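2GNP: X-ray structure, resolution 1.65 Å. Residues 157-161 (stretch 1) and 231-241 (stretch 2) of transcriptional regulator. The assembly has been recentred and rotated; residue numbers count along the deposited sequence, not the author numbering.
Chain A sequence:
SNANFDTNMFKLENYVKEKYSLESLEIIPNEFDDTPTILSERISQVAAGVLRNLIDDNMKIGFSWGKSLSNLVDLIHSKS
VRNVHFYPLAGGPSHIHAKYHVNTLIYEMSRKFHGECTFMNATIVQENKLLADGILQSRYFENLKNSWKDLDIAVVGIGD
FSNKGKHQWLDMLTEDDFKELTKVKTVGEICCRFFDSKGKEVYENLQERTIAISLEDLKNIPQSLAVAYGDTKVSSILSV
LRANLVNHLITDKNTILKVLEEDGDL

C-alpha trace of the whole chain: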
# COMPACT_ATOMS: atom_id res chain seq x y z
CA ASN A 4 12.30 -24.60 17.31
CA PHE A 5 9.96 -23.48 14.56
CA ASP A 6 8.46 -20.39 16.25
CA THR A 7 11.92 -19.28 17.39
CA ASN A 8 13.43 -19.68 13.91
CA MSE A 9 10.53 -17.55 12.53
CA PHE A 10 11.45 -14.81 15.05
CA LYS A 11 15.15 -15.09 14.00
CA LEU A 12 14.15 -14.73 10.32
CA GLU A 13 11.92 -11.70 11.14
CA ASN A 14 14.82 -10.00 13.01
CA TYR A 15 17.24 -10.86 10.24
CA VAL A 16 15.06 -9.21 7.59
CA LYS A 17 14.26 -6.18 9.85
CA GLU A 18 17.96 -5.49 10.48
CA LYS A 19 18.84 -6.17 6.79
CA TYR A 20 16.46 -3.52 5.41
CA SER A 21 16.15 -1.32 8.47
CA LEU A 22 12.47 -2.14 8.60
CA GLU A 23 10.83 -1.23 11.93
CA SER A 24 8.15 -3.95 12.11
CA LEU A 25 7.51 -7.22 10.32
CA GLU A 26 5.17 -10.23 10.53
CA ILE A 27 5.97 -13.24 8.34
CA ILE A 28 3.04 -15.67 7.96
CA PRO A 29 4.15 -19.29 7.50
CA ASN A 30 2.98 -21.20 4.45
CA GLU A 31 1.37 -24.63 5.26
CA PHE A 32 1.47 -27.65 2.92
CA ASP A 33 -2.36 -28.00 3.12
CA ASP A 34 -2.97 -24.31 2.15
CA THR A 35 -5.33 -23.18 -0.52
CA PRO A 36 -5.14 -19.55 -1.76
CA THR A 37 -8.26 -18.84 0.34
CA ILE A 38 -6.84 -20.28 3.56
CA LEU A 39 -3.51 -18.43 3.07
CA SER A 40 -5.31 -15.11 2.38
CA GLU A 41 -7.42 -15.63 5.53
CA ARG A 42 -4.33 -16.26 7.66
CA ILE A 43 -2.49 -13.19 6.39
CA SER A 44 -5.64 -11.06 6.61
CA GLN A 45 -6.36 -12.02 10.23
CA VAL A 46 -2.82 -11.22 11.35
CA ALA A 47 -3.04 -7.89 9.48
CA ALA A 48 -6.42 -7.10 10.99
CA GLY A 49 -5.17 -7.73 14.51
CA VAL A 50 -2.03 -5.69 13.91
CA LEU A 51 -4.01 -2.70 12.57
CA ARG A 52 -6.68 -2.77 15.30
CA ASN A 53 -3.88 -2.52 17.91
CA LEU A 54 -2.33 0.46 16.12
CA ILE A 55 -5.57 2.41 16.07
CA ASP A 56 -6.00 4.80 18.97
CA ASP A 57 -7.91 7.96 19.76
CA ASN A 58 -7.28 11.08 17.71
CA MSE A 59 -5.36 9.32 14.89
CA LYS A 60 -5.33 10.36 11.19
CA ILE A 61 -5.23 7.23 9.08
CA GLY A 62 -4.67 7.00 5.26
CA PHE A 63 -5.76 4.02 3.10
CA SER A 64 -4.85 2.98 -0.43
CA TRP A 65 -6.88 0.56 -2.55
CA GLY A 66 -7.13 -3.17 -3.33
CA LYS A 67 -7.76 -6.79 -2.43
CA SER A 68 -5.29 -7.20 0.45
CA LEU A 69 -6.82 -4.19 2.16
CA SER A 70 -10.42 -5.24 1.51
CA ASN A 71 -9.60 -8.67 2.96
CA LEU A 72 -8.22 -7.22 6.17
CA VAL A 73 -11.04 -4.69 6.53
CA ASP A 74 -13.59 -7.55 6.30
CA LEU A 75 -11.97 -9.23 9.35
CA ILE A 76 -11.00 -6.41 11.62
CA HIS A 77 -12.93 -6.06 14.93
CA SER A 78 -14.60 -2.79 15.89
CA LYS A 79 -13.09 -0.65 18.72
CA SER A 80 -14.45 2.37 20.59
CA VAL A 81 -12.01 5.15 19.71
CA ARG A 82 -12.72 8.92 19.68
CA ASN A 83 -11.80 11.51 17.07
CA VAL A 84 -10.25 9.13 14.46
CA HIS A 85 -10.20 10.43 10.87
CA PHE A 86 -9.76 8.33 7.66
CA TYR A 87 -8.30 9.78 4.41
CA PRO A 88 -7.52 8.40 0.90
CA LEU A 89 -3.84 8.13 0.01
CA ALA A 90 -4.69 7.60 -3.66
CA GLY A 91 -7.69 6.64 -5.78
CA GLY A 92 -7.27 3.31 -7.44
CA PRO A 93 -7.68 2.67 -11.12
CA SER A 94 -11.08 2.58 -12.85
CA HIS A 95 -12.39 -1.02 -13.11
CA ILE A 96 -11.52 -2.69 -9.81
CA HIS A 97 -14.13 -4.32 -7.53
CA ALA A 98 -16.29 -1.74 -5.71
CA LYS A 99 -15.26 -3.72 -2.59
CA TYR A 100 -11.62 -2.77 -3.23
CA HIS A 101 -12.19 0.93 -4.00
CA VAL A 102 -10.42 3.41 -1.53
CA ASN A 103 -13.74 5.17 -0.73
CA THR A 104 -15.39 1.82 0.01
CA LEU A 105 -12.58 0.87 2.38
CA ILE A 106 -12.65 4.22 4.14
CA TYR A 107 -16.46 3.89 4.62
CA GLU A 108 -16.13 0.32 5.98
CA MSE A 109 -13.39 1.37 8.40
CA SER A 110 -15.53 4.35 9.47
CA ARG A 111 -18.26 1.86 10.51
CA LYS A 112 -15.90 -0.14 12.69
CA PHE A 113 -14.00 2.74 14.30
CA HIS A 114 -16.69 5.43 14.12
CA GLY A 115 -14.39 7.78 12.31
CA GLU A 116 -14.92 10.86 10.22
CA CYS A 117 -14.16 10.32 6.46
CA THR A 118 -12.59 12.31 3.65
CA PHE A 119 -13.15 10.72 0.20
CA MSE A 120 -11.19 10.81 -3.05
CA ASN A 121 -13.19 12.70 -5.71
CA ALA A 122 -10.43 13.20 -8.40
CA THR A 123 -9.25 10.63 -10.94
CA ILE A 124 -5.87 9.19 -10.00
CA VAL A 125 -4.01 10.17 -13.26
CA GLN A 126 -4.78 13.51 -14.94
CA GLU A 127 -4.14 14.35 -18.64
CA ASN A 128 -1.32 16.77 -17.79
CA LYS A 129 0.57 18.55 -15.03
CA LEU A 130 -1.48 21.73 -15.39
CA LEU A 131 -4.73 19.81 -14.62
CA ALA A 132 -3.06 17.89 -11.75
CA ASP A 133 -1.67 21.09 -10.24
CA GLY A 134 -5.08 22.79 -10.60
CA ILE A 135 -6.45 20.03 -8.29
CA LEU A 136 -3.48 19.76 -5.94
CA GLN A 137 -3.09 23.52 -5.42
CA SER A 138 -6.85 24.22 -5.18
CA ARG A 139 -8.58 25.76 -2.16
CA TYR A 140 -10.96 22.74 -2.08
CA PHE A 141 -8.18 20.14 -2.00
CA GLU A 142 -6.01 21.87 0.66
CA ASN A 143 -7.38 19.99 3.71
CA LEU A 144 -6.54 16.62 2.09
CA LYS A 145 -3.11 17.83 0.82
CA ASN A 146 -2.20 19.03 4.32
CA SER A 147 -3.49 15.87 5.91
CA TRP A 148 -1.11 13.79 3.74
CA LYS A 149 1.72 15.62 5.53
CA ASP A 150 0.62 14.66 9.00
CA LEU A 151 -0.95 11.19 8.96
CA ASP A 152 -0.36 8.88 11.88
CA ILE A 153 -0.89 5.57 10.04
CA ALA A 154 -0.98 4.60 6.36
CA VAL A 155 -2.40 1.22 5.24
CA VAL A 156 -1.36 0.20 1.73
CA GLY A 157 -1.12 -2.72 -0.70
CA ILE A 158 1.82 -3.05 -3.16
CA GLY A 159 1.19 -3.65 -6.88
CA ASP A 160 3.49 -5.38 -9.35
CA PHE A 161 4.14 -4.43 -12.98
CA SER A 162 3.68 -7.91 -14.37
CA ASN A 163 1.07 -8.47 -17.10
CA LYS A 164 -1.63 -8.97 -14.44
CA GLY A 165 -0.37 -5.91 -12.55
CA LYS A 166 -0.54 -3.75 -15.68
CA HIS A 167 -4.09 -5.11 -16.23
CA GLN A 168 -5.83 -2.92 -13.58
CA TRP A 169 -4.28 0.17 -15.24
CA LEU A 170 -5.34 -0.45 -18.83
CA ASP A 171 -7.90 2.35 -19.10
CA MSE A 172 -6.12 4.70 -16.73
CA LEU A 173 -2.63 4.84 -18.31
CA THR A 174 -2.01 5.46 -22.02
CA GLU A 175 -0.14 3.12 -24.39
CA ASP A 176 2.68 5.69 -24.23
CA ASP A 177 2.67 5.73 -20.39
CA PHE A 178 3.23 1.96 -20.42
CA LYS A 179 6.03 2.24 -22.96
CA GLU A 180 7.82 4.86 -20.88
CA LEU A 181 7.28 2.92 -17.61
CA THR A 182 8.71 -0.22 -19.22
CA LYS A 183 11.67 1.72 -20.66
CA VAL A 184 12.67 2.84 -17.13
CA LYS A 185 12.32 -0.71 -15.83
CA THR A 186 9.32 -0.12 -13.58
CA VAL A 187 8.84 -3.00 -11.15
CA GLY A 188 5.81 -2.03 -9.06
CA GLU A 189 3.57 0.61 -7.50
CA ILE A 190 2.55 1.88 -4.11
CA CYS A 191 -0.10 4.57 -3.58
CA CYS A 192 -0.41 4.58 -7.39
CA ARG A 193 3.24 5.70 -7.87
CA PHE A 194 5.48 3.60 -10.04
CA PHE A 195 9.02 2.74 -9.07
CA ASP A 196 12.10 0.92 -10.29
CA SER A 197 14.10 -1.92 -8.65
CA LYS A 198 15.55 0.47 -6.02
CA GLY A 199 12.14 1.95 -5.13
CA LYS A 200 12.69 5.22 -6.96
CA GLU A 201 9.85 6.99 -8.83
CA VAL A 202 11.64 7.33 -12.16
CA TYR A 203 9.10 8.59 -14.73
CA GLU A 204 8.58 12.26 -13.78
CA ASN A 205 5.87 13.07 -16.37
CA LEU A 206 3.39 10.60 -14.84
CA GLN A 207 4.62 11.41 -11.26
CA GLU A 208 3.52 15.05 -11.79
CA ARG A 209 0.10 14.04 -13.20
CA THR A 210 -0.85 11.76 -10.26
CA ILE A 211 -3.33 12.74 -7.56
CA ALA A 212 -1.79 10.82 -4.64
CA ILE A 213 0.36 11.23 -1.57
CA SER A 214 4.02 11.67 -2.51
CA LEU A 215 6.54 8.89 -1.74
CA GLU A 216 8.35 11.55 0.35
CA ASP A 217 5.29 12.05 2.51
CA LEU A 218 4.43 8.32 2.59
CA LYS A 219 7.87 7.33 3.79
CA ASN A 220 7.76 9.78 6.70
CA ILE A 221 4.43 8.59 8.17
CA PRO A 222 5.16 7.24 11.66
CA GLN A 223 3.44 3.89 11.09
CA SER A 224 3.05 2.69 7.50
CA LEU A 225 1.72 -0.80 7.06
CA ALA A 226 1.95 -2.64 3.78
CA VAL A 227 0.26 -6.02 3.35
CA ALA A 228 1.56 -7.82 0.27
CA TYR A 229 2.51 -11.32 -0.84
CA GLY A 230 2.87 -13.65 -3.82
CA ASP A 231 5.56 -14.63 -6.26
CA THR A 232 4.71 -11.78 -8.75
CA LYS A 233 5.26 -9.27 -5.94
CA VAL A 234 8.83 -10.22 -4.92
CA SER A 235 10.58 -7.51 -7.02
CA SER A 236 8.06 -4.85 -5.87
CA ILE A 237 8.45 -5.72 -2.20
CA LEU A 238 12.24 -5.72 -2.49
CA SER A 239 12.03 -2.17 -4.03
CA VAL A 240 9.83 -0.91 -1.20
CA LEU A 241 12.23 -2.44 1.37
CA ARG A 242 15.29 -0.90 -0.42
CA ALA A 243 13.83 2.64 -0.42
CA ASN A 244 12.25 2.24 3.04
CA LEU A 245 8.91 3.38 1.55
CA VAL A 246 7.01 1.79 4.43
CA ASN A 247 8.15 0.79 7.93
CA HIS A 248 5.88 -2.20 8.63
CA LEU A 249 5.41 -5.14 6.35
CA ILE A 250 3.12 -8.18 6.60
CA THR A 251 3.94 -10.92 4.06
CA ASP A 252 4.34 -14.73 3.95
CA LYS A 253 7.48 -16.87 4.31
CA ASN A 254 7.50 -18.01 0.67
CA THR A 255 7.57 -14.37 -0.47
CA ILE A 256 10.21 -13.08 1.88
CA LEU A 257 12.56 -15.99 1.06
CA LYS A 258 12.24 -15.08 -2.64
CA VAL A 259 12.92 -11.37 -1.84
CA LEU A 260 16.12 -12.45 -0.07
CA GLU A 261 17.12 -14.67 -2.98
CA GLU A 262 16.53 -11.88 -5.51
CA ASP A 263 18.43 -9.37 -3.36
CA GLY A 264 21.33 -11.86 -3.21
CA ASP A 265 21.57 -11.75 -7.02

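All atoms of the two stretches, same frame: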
# COMPACT_ATOMS: atom_id res chain seq x y z
N GLY A 157 -1.57 -1.52 0.03
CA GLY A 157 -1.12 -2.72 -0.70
C GLY A 157 0.09 -2.32 -1.57
O GLY A 157 0.47 -1.13 -1.63
N ILE A 158 0.68 -3.30 -2.25
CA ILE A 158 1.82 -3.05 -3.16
C ILE A 158 1.45 -3.77 -4.45
O ILE A 158 1.13 -4.98 -4.42
CB ILE A 158 3.16 -3.61 -2.60
CG1 ILE A 158 3.60 -2.81 -1.34
CG2 ILE A 158 4.27 -3.58 -3.72
CD1 ILE A 158 4.77 -3.48 -0.53
N GLY A 159 1.49 -3.04 -5.57
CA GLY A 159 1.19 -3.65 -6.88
C GLY A 159 2.46 -4.01 -7.64
O GLY A 159 3.54 -3.48 -7.37
N ASP A 160 2.34 -4.99 -8.54
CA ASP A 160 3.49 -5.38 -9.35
C ASP A 160 3.29 -4.81 -10.75
O ASP A 160 2.25 -4.21 -11.01
CB ASP A 160 3.65 -6.93 -9.40
CG ASP A 160 2.48 -7.63 -10.02
OD1 ASP A 160 1.79 -8.41 -9.30
OD2 ASP A 160 2.20 -7.41 -11.21
N PHE A 161 4.26 -5.00 -11.65
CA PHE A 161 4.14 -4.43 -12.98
C PHE A 161 4.25 -5.56 -13.99
O PHE A 161 4.72 -5.36 -15.12
CB PHE A 161 5.19 -3.37 -13.19
CG PHE A 161 4.85 -2.37 -14.25
CD1 PHE A 161 5.66 -2.25 -15.37
CD2 PHE A 161 3.73 -1.57 -14.15
CE1 PHE A 161 5.34 -1.30 -16.38
CE2 PHE A 161 3.41 -0.66 -15.14
CZ PHE A 161 4.23 -0.51 -16.24
N ASP A 231 4.34 -14.63 -5.45
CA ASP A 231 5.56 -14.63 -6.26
C ASP A 231 5.69 -13.42 -7.21
O ASP A 231 6.80 -12.97 -7.46
CB ASP A 231 5.66 -15.92 -7.11
CG ASP A 231 5.87 -17.15 -6.27
OD1 ASP A 231 5.75 -18.24 -6.90
OD2 ASP A 231 6.17 -17.09 -5.04
N THR A 232 4.59 -12.89 -7.73
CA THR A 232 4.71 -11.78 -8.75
C THR A 232 5.04 -10.45 -8.04
O THR A 232 5.35 -9.44 -8.69
CB THR A 232 3.43 -11.56 -9.55
OG1 THR A 232 2.39 -11.24 -8.64
CG2 THR A 232 3.02 -12.83 -10.38
N LYS A 233 4.95 -10.48 -6.72
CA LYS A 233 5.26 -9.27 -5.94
C LYS A 233 6.64 -9.19 -5.32
O LYS A 233 6.92 -8.22 -4.60
CB LYS A 233 4.18 -9.08 -4.89
CG LYS A 233 2.93 -8.57 -5.57
CD LYS A 233 1.86 -8.31 -4.59
CE LYS A 233 0.60 -7.93 -5.40
NZ LYS A 233 -0.30 -7.38 -4.40
N VAL A 234 7.52 -10.16 -5.60
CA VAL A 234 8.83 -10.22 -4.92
C VAL A 234 9.68 -8.99 -5.30
O VAL A 234 10.24 -8.34 -4.41
CB VAL A 234 9.58 -11.50 -5.30
CG1 VAL A 234 11.07 -11.45 -4.86
CG2 VAL A 234 8.83 -12.69 -4.73
N SER A 235 9.75 -8.67 -6.60
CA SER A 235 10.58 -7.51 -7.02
C SER A 235 10.04 -6.20 -6.42
O SER A 235 10.81 -5.37 -5.93
CB SER A 235 10.64 -7.40 -8.54
OG SER A 235 11.30 -8.58 -9.10
N SER A 236 8.71 -6.07 -6.40
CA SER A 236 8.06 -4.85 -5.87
C SER A 236 8.34 -4.69 -4.37
O SER A 236 8.68 -3.58 -3.88
CB SER A 236 6.55 -4.84 -6.12
OG SER A 236 6.28 -5.13 -7.48
N ILE A 237 8.20 -5.78 -3.63
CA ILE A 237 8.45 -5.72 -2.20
C ILE A 237 9.93 -5.40 -1.93
O ILE A 237 10.25 -4.57 -1.07
CB ILE A 237 7.99 -7.05 -1.51
CG1 ILE A 237 6.42 -7.19 -1.62
CG2 ILE A 237 8.43 -7.08 -0.08
CD1 ILE A 237 5.95 -8.58 -1.25
N LEU A 238 10.82 -5.99 -2.72
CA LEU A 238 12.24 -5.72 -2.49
C LEU A 238 12.52 -4.20 -2.72
O LEU A 238 13.27 -3.57 -1.97
CB LEU A 238 13.04 -6.58 -3.44
CG LEU A 238 14.57 -6.37 -3.42
CD1 LEU A 238 15.16 -6.57 -2.01
CD2 LEU A 238 15.17 -7.32 -4.43
N SER A 239 11.87 -3.63 -3.72
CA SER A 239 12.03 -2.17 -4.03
C SER A 239 11.60 -1.32 -2.85
O SER A 239 12.31 -0.43 -2.37
CB SER A 239 11.21 -1.73 -5.22
OG SER A 239 11.62 -2.33 -6.42
N VAL A 240 10.41 -1.65 -2.35
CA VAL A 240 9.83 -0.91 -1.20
C VAL A 240 10.74 -1.03 0.02
O VAL A 240 10.97 -0.04 0.75
CB VAL A 240 8.42 -1.52 -0.95
CG1 VAL A 240 7.93 -1.07 0.36
CG2 VAL A 240 7.47 -1.09 -2.14
N LEU A 241 11.28 -2.23 0.26
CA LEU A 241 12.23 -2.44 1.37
C LEU A 241 13.52 -1.58 1.18
O LEU A 241 14.01 -0.94 2.13
CB LEU A 241 12.59 -3.89 1.49
CG LEU A 241 11.42 -4.75 1.92
CD1 LEU A 241 11.82 -6.23 1.87
CD2 LEU A 241 11.04 -4.33 3.34
O HOH W 1 -0.76 -5.86 -1.69

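Packing of a short segment (157-161) that includes the strand residues Gly159 and Asp160 against the start of a helix (231-241) in the transcriptional regulator. The two stretches are far apart in sequence, and together they bury 378 Å² where they meet. In the second stretch a 3-10 segment, residues 231-233, leads into a helix that begins at Val234 and runs on past Leu241; successive i to i+4 bonds, from Ile237 N to Lys233 O (2.9 Å) through Leu241 N to Ile237 O (2.9 Å), hold its backbone. The backbones come nearest at Asp160 and Lys233, whose CA atoms lie 5.5 Å apart.

Ile158 contributes the largest covered area, 117 Å². Its side chain, in the m, t rotamer, points toward the helix and meets Ser236, its neighbour Ile237, and Val240, one turn further on, so these three present their side chains to it. CG2 of Ile158 sits 3.5 Å from CB of Ser236, while CD1 of Ile158 reaches 4.2 Å from CG1 of Ile237 and 3.9 Å from CG2 of Val240. These last two contacts are purely apolar, and all four residues are buried.

The backbone of Ile158 is engaged as well. Lys233 starts out sideways from its CA, but its nearly extended chain, m at chi1 and t at every later angle, carries the amine to the first stretch, where NZ of Lys233 donates a hydrogen bond of 2.8 Å to O of Ile158. A charged donor thus meets a main-chain carbonyl. Water 1 adds a second link: it accepts a hydrogen bond from N of Ile158 at 3.0 Å and a weak one from NZ of Lys233 at 3.1 Å.

Asp160, with 76 Å² covered, anchors the other end of the contact. Its CA-to-CB bond points toward the second stretch, and chi1 in the p well places OD1 of Asp160 3.0 Å from OG1 of Thr232, which donates a hydrogen bond to it. The same OD1 of Asp160 lies 3.9 Å from CG of Lys233, so the carboxylate also rests beside the aliphatic part of the lysine. Its other oxygen, OD2, is hydrogen-bonded to a residue just outside one of the stretches.

Between these two anchors the strand passes close to Ser236. OG of Ser236 lies 3.2 Å from O of Gly159 and 3.4 Å from CA of Asp160. Gly159 has no side chain, and a CB there would point away from the helix; its part in the contact is made by the backbone.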